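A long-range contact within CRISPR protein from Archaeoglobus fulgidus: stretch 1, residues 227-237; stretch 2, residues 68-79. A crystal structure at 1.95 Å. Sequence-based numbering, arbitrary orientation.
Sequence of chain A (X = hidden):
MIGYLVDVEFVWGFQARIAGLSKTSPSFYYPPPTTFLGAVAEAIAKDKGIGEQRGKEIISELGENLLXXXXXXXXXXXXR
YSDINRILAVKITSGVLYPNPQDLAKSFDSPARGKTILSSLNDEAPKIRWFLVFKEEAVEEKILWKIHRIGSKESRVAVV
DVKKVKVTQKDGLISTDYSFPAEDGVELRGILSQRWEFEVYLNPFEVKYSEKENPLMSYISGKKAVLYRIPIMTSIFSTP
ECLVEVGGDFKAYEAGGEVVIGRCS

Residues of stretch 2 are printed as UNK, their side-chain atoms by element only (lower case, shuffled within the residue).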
# COMPACT_ATOMS: atom_id res chain seq x y z
N LEU A 227 -19.21 -2.98 -18.59
CA LEU A 227 -19.64 -2.47 -17.30
C LEU A 227 -19.84 -3.64 -16.33
O LEU A 227 -20.52 -4.60 -16.68
CB LEU A 227 -20.96 -1.72 -17.47
CG LEU A 227 -21.60 -1.21 -16.17
CD1 LEU A 227 -20.73 -0.15 -15.51
CD2 LEU A 227 -23.01 -0.68 -16.44
N TYR A 228 -19.23 -3.56 -15.14
CA TYR A 228 -19.39 -4.60 -14.11
C TYR A 228 -20.04 -4.01 -12.87
O TYR A 228 -19.81 -2.85 -12.54
CB TYR A 228 -18.03 -5.15 -13.66
CG TYR A 228 -17.61 -6.46 -14.29
CD1 TYR A 228 -17.36 -6.54 -15.64
CD2 TYR A 228 -17.47 -7.61 -13.52
CE1 TYR A 228 -16.97 -7.74 -16.23
CE2 TYR A 228 -17.07 -8.81 -14.09
CZ TYR A 228 -16.82 -8.87 -15.45
OH TYR A 228 -16.43 -10.06 -16.04
N ARG A 229 -20.81 -4.84 -12.16
CA ARG A 229 -21.17 -4.52 -10.79
C ARG A 229 -20.15 -5.26 -9.93
O ARG A 229 -19.77 -6.38 -10.25
CB ARG A 229 -22.59 -4.99 -10.46
CG ARG A 229 -23.67 -4.32 -11.30
CD ARG A 229 -23.69 -2.80 -11.15
NE ARG A 229 -23.95 -2.30 -9.80
CZ ARG A 229 -25.15 -1.96 -9.33
NH1 ARG A 229 -26.23 -2.09 -10.10
NH2 ARG A 229 -25.28 -1.50 -8.09
N ILE A 230 -19.67 -4.60 -8.87
CA ILE A 230 -18.60 -5.15 -8.04
C ILE A 230 -18.98 -5.03 -6.58
O ILE A 230 -19.51 -3.99 -6.16
CB ILE A 230 -17.24 -4.42 -8.28
CG1 ILE A 230 -17.42 -2.90 -8.16
CG2 ILE A 230 -16.68 -4.76 -9.67
CD1 ILE A 230 -16.13 -2.09 -8.18
N PRO A 231 -18.73 -6.08 -5.79
CA PRO A 231 -19.09 -5.99 -4.38
C PRO A 231 -18.00 -5.27 -3.57
O PRO A 231 -16.80 -5.42 -3.84
CB PRO A 231 -19.17 -7.45 -3.96
CG PRO A 231 -18.12 -8.14 -4.81
CD PRO A 231 -18.15 -7.39 -6.15
N ILE A 232 -18.45 -4.49 -2.58
CA ILE A 232 -17.56 -3.76 -1.69
C ILE A 232 -17.97 -4.12 -0.26
O ILE A 232 -19.06 -3.78 0.21
CB ILE A 232 -17.69 -2.23 -1.87
CG1 ILE A 232 -17.46 -1.82 -3.35
CG2 ILE A 232 -16.76 -1.50 -0.89
CD1 ILE A 232 -16.04 -1.74 -3.75
N MSE A 233 -17.08 -4.84 0.40
CA MSE A 233 -17.31 -5.33 1.74
C MSE A 233 -17.19 -4.18 2.73
O MSE A 233 -16.23 -3.41 2.66
CB MSE A 233 -16.23 -6.38 2.02
CG MSE A 233 -16.39 -7.23 3.23
SE MSE A 233 -15.05 -8.65 3.13
CE MSE A 233 -16.23 -10.12 2.59
N THR A 234 -18.15 -4.05 3.64
CA THR A 234 -18.10 -3.00 4.65
C THR A 234 -17.82 -3.55 6.04
O THR A 234 -17.56 -2.79 6.98
CB THR A 234 -19.40 -2.17 4.69
OG1 THR A 234 -20.53 -3.05 4.79
CG2 THR A 234 -19.54 -1.33 3.44
N SER A 235 -17.90 -4.87 6.18
CA SER A 235 -17.67 -5.52 7.47
C SER A 235 -17.11 -6.89 7.21
O SER A 235 -17.47 -7.55 6.22
CB SER A 235 -18.99 -5.63 8.25
OG SER A 235 -18.94 -6.66 9.23
N ILE A 236 -16.24 -7.34 8.10
CA ILE A 236 -15.64 -8.66 7.98
C ILE A 236 -16.71 -9.75 7.96
O ILE A 236 -16.49 -10.85 7.44
CB ILE A 236 -14.62 -8.92 9.11
CG1 ILE A 236 -13.83 -10.21 8.86
CG2 ILE A 236 -15.32 -8.94 10.48
CD1 ILE A 236 -12.97 -10.17 7.61
N PHE A 237 -17.89 -9.46 8.50
CA PHE A 237 -18.92 -10.49 8.63
C PHE A 237 -20.02 -10.43 7.56
O PHE A 237 -20.79 -11.37 7.41
CB PHE A 237 -19.55 -10.49 10.03
CG PHE A 237 -18.55 -10.71 11.13
CD1 PHE A 237 -17.79 -11.86 11.16
CD2 PHE A 237 -18.36 -9.76 12.11
CE1 PHE A 237 -16.86 -12.08 12.18
CE2 PHE A 237 -17.43 -9.97 13.13
CZ PHE A 237 -16.68 -11.14 13.16
N UNK A 68 -16.40 -16.87 -18.10
CA UNK A 68 -16.75 -16.02 -16.96
C UNK A 68 -15.52 -15.63 -16.18
O UNK A 68 -14.59 -16.42 -16.05
c UNK A 68 -17.73 -16.75 -16.06
N UNK A 69 -15.53 -14.42 -15.62
CA UNK A 69 -14.54 -14.03 -14.64
C UNK A 69 -15.16 -13.06 -13.67
O UNK A 69 -15.63 -12.00 -14.07
c UNK A 69 -13.27 -13.42 -15.28
c UNK A 69 -12.30 -12.96 -14.18
c UNK A 69 -10.91 -12.57 -14.71
c UNK A 69 -13.63 -12.27 -16.21
N UNK A 70 -15.21 -13.47 -12.41
CA UNK A 70 -15.77 -12.65 -11.33
C UNK A 70 -14.86 -12.74 -10.12
O UNK A 70 -13.99 -13.62 -10.06
N UNK A 71 -15.04 -11.85 -9.16
CA UNK A 71 -14.18 -11.81 -8.00
C UNK A 71 -14.91 -11.15 -6.85
O UNK A 71 -15.91 -10.46 -7.06
n UNK A 71 -13.48 -7.40 -8.82
c UNK A 71 -13.96 -7.12 -11.26
c UNK A 71 -13.90 -9.20 -12.48
c UNK A 71 -13.66 -7.84 -10.11
c UNK A 71 -13.15 -9.63 -8.78
c UNK A 71 -13.46 -9.23 -10.12
c UNK A 71 -14.09 -7.81 -12.43
c UNK A 71 -13.59 -9.92 -11.33
c UNK A 71 -12.89 -11.04 -8.30
c UNK A 71 -13.18 -8.49 -8.02
N UNK A 72 -14.41 -11.40 -5.64
CA UNK A 72 -14.95 -10.78 -4.44
C UNK A 72 -13.87 -10.71 -3.37
O UNK A 72 -12.97 -11.55 -3.32
c UNK A 72 -17.07 -13.75 -3.10
n UNK A 72 -17.89 -16.03 -2.35
c UNK A 72 -16.69 -15.16 -2.67
c UNK A 72 -15.82 -12.94 -3.42
c UNK A 72 -16.16 -11.56 -3.91
N UNK A 73 -13.97 -9.69 -2.52
CA UNK A 73 -13.05 -9.53 -1.40
C UNK A 73 -13.43 -10.57 -0.36
O UNK A 73 -14.61 -10.86 -0.22
c UNK A 73 -13.15 -8.12 -0.82
N UNK A 74 -12.45 -11.13 0.33
CA UNK A 74 -12.70 -12.06 1.42
C UNK A 74 -12.59 -11.36 2.76
O UNK A 74 -13.27 -11.73 3.72
c UNK A 74 -10.72 -15.12 -0.07
c UNK A 74 -11.72 -13.25 1.36
c UNK A 74 -11.79 -14.03 0.04
c UNK A 74 -13.18 -14.63 -0.13
N UNK A 75 -11.76 -10.34 2.85
CA UNK A 75 -11.49 -9.72 4.15
C UNK A 75 -10.98 -8.29 4.04
O UNK A 75 -10.28 -7.81 4.92
c UNK A 75 -9.07 -10.42 4.26
n UNK A 75 -8.03 -10.69 5.03
o UNK A 75 -8.96 -10.05 3.09
c UNK A 75 -10.44 -10.54 4.90
N UNK A 76 -11.32 -7.61 2.95
CA UNK A 76 -10.71 -6.31 2.73
C UNK A 76 -11.65 -5.38 1.98
O UNK A 76 -12.67 -5.79 1.42
c UNK A 76 -9.37 -6.45 1.99
s UNK A 76 -9.48 -7.12 0.30
N UNK A 77 -11.29 -4.10 2.00
CA UNK A 77 -12.07 -3.07 1.33
C UNK A 77 -11.07 -2.16 0.59
O UNK A 77 -10.02 -1.78 1.15
c UNK A 77 -12.94 -2.30 2.37
c UNK A 77 -12.09 -1.34 3.15
o UNK A 77 -13.99 -1.57 1.70
N UNK A 78 -11.36 -1.82 -0.67
CA UNK A 78 -10.39 -1.02 -1.44
C UNK A 78 -10.39 0.44 -1.02
O UNK A 78 -11.43 0.99 -0.62
c UNK A 78 -11.95 -2.26 -2.86
c UNK A 78 -10.89 -1.13 -2.88
c UNK A 78 -12.51 -2.23 -1.48
N UNK A 79 -9.24 1.09 -1.10
CA UNK A 79 -9.17 2.51 -0.81
C UNK A 79 -8.40 3.13 -1.96
O UNK A 79 -7.18 3.00 -2.03
c UNK A 79 -8.46 2.74 0.54
c UNK A 79 -7.35 4.28 2.21
c UNK A 79 -8.27 4.19 0.97
c UNK A 79 -9.61 4.85 1.25
O HOH W 1 -14.38 -5.09 -0.67

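Position 68 carries a single side-chain carbon, which stays clear of stretch 1, so it is Ala68; the strand merely passes by here. Position 69 has four carbons, forked at the first, with one arm two carbons long. Its backbone O accepts a hydrogen bond from Tyr228 OH at 2.9 Å, lying near the plane of the tyrosine ring at its edge, and a side-chain carbon packs against the same OH. This is Ile69, whose CG2 lies 3.6 Å from Tyr228 OH. A buried phenol needs a partner for its hydroxyl, and a strand carbonyl supplies one.

Position 70 has no side-chain atoms, so no side chain touches stretch 1 here, and it is Gly70. An ideal CB would lie 5.3 Å from Tyr228 CE2, so the backbone passes the tyrosine ring without a side chain between them.

At position 71 one carbon leads to fused five- and six-membered rings holding eight carbons and one nitrogen. Its CB points sideways, but the rings come nearer and meet Tyr228 and Ile230. This can only be Trp71: CH2 lies 3.6 Å from Tyr228 CE2, and CZ2 lies 3.9 Å from Ile230 CG2. The six-membered ring and the tyrosine ring are nearly parallel, with planes at 21°, yet slid apart, their centroids separated by 5.0 Å, so they barely overlap. A broad indole suits this place because it can meet both an aromatic and an aliphatic neighbour.

Position 72 shows four carbons in a row ending in nitrogen; its CB meets Pro231 CG at 4.0 Å, whereas the chain's end leads away. It is Lys72, its nitrogen hydrogen-bonded elsewhere in the structure. The residue thus offers apolar contact near the backbone and keeps its charge out of the interface.

Position 73 has one carbon, pointing toward stretch 1 and 4.4 Å from Met233 SE, and its backbone O is 3.3 Å from Met233 CE. It is Ala73; the small side chain lets the long selenomethionine lie close to the backbone. Position 74 has four carbons forked at the second. Its CA-to-CB bond points away, and its backbone O approaches Met233 CE at 3.6 Å: Leu74, whose backbone makes this approach.

Position 75 bears two carbons, the second carrying one oxygen and one nitrogen, and its CB touches Ile236 CD1 at 3.7 Å. It is Asn75, both amide atoms bonding elsewhere in the structure. Position 76 is a carbon then a sulfur; its CA-to-CB bond points away, but its backbone O binds a water at 2.8 Å, which accepts from Met233 N at 2.9 Å. It is Cys76, bridged through its backbone.

Position 77, one carbon bearing an oxygen and a carbon, donates to Met233 O from that oxygen. It is Thr77, with OG1 3.1 Å from Met233 O, a role suited to a short hydroxyl side chain. At position 78 three carbons close onto the backbone nitrogen, and the ring meets Ile232. This is Pro78, CG 4.2 Å from Ile232 CD1, an apolar ring for an apolar neighbour. Position 79, four carbons forked at the second, is Leu79, out of reach.

The contact begins with strands running 27° apart, joined through side chains such as Tyr228 and Trp71. Beyond them Met233 packs against the turn, and Thr77 and the water anchor its backbone.

Stretch 2 (68-79) AIGWKALNCTPL
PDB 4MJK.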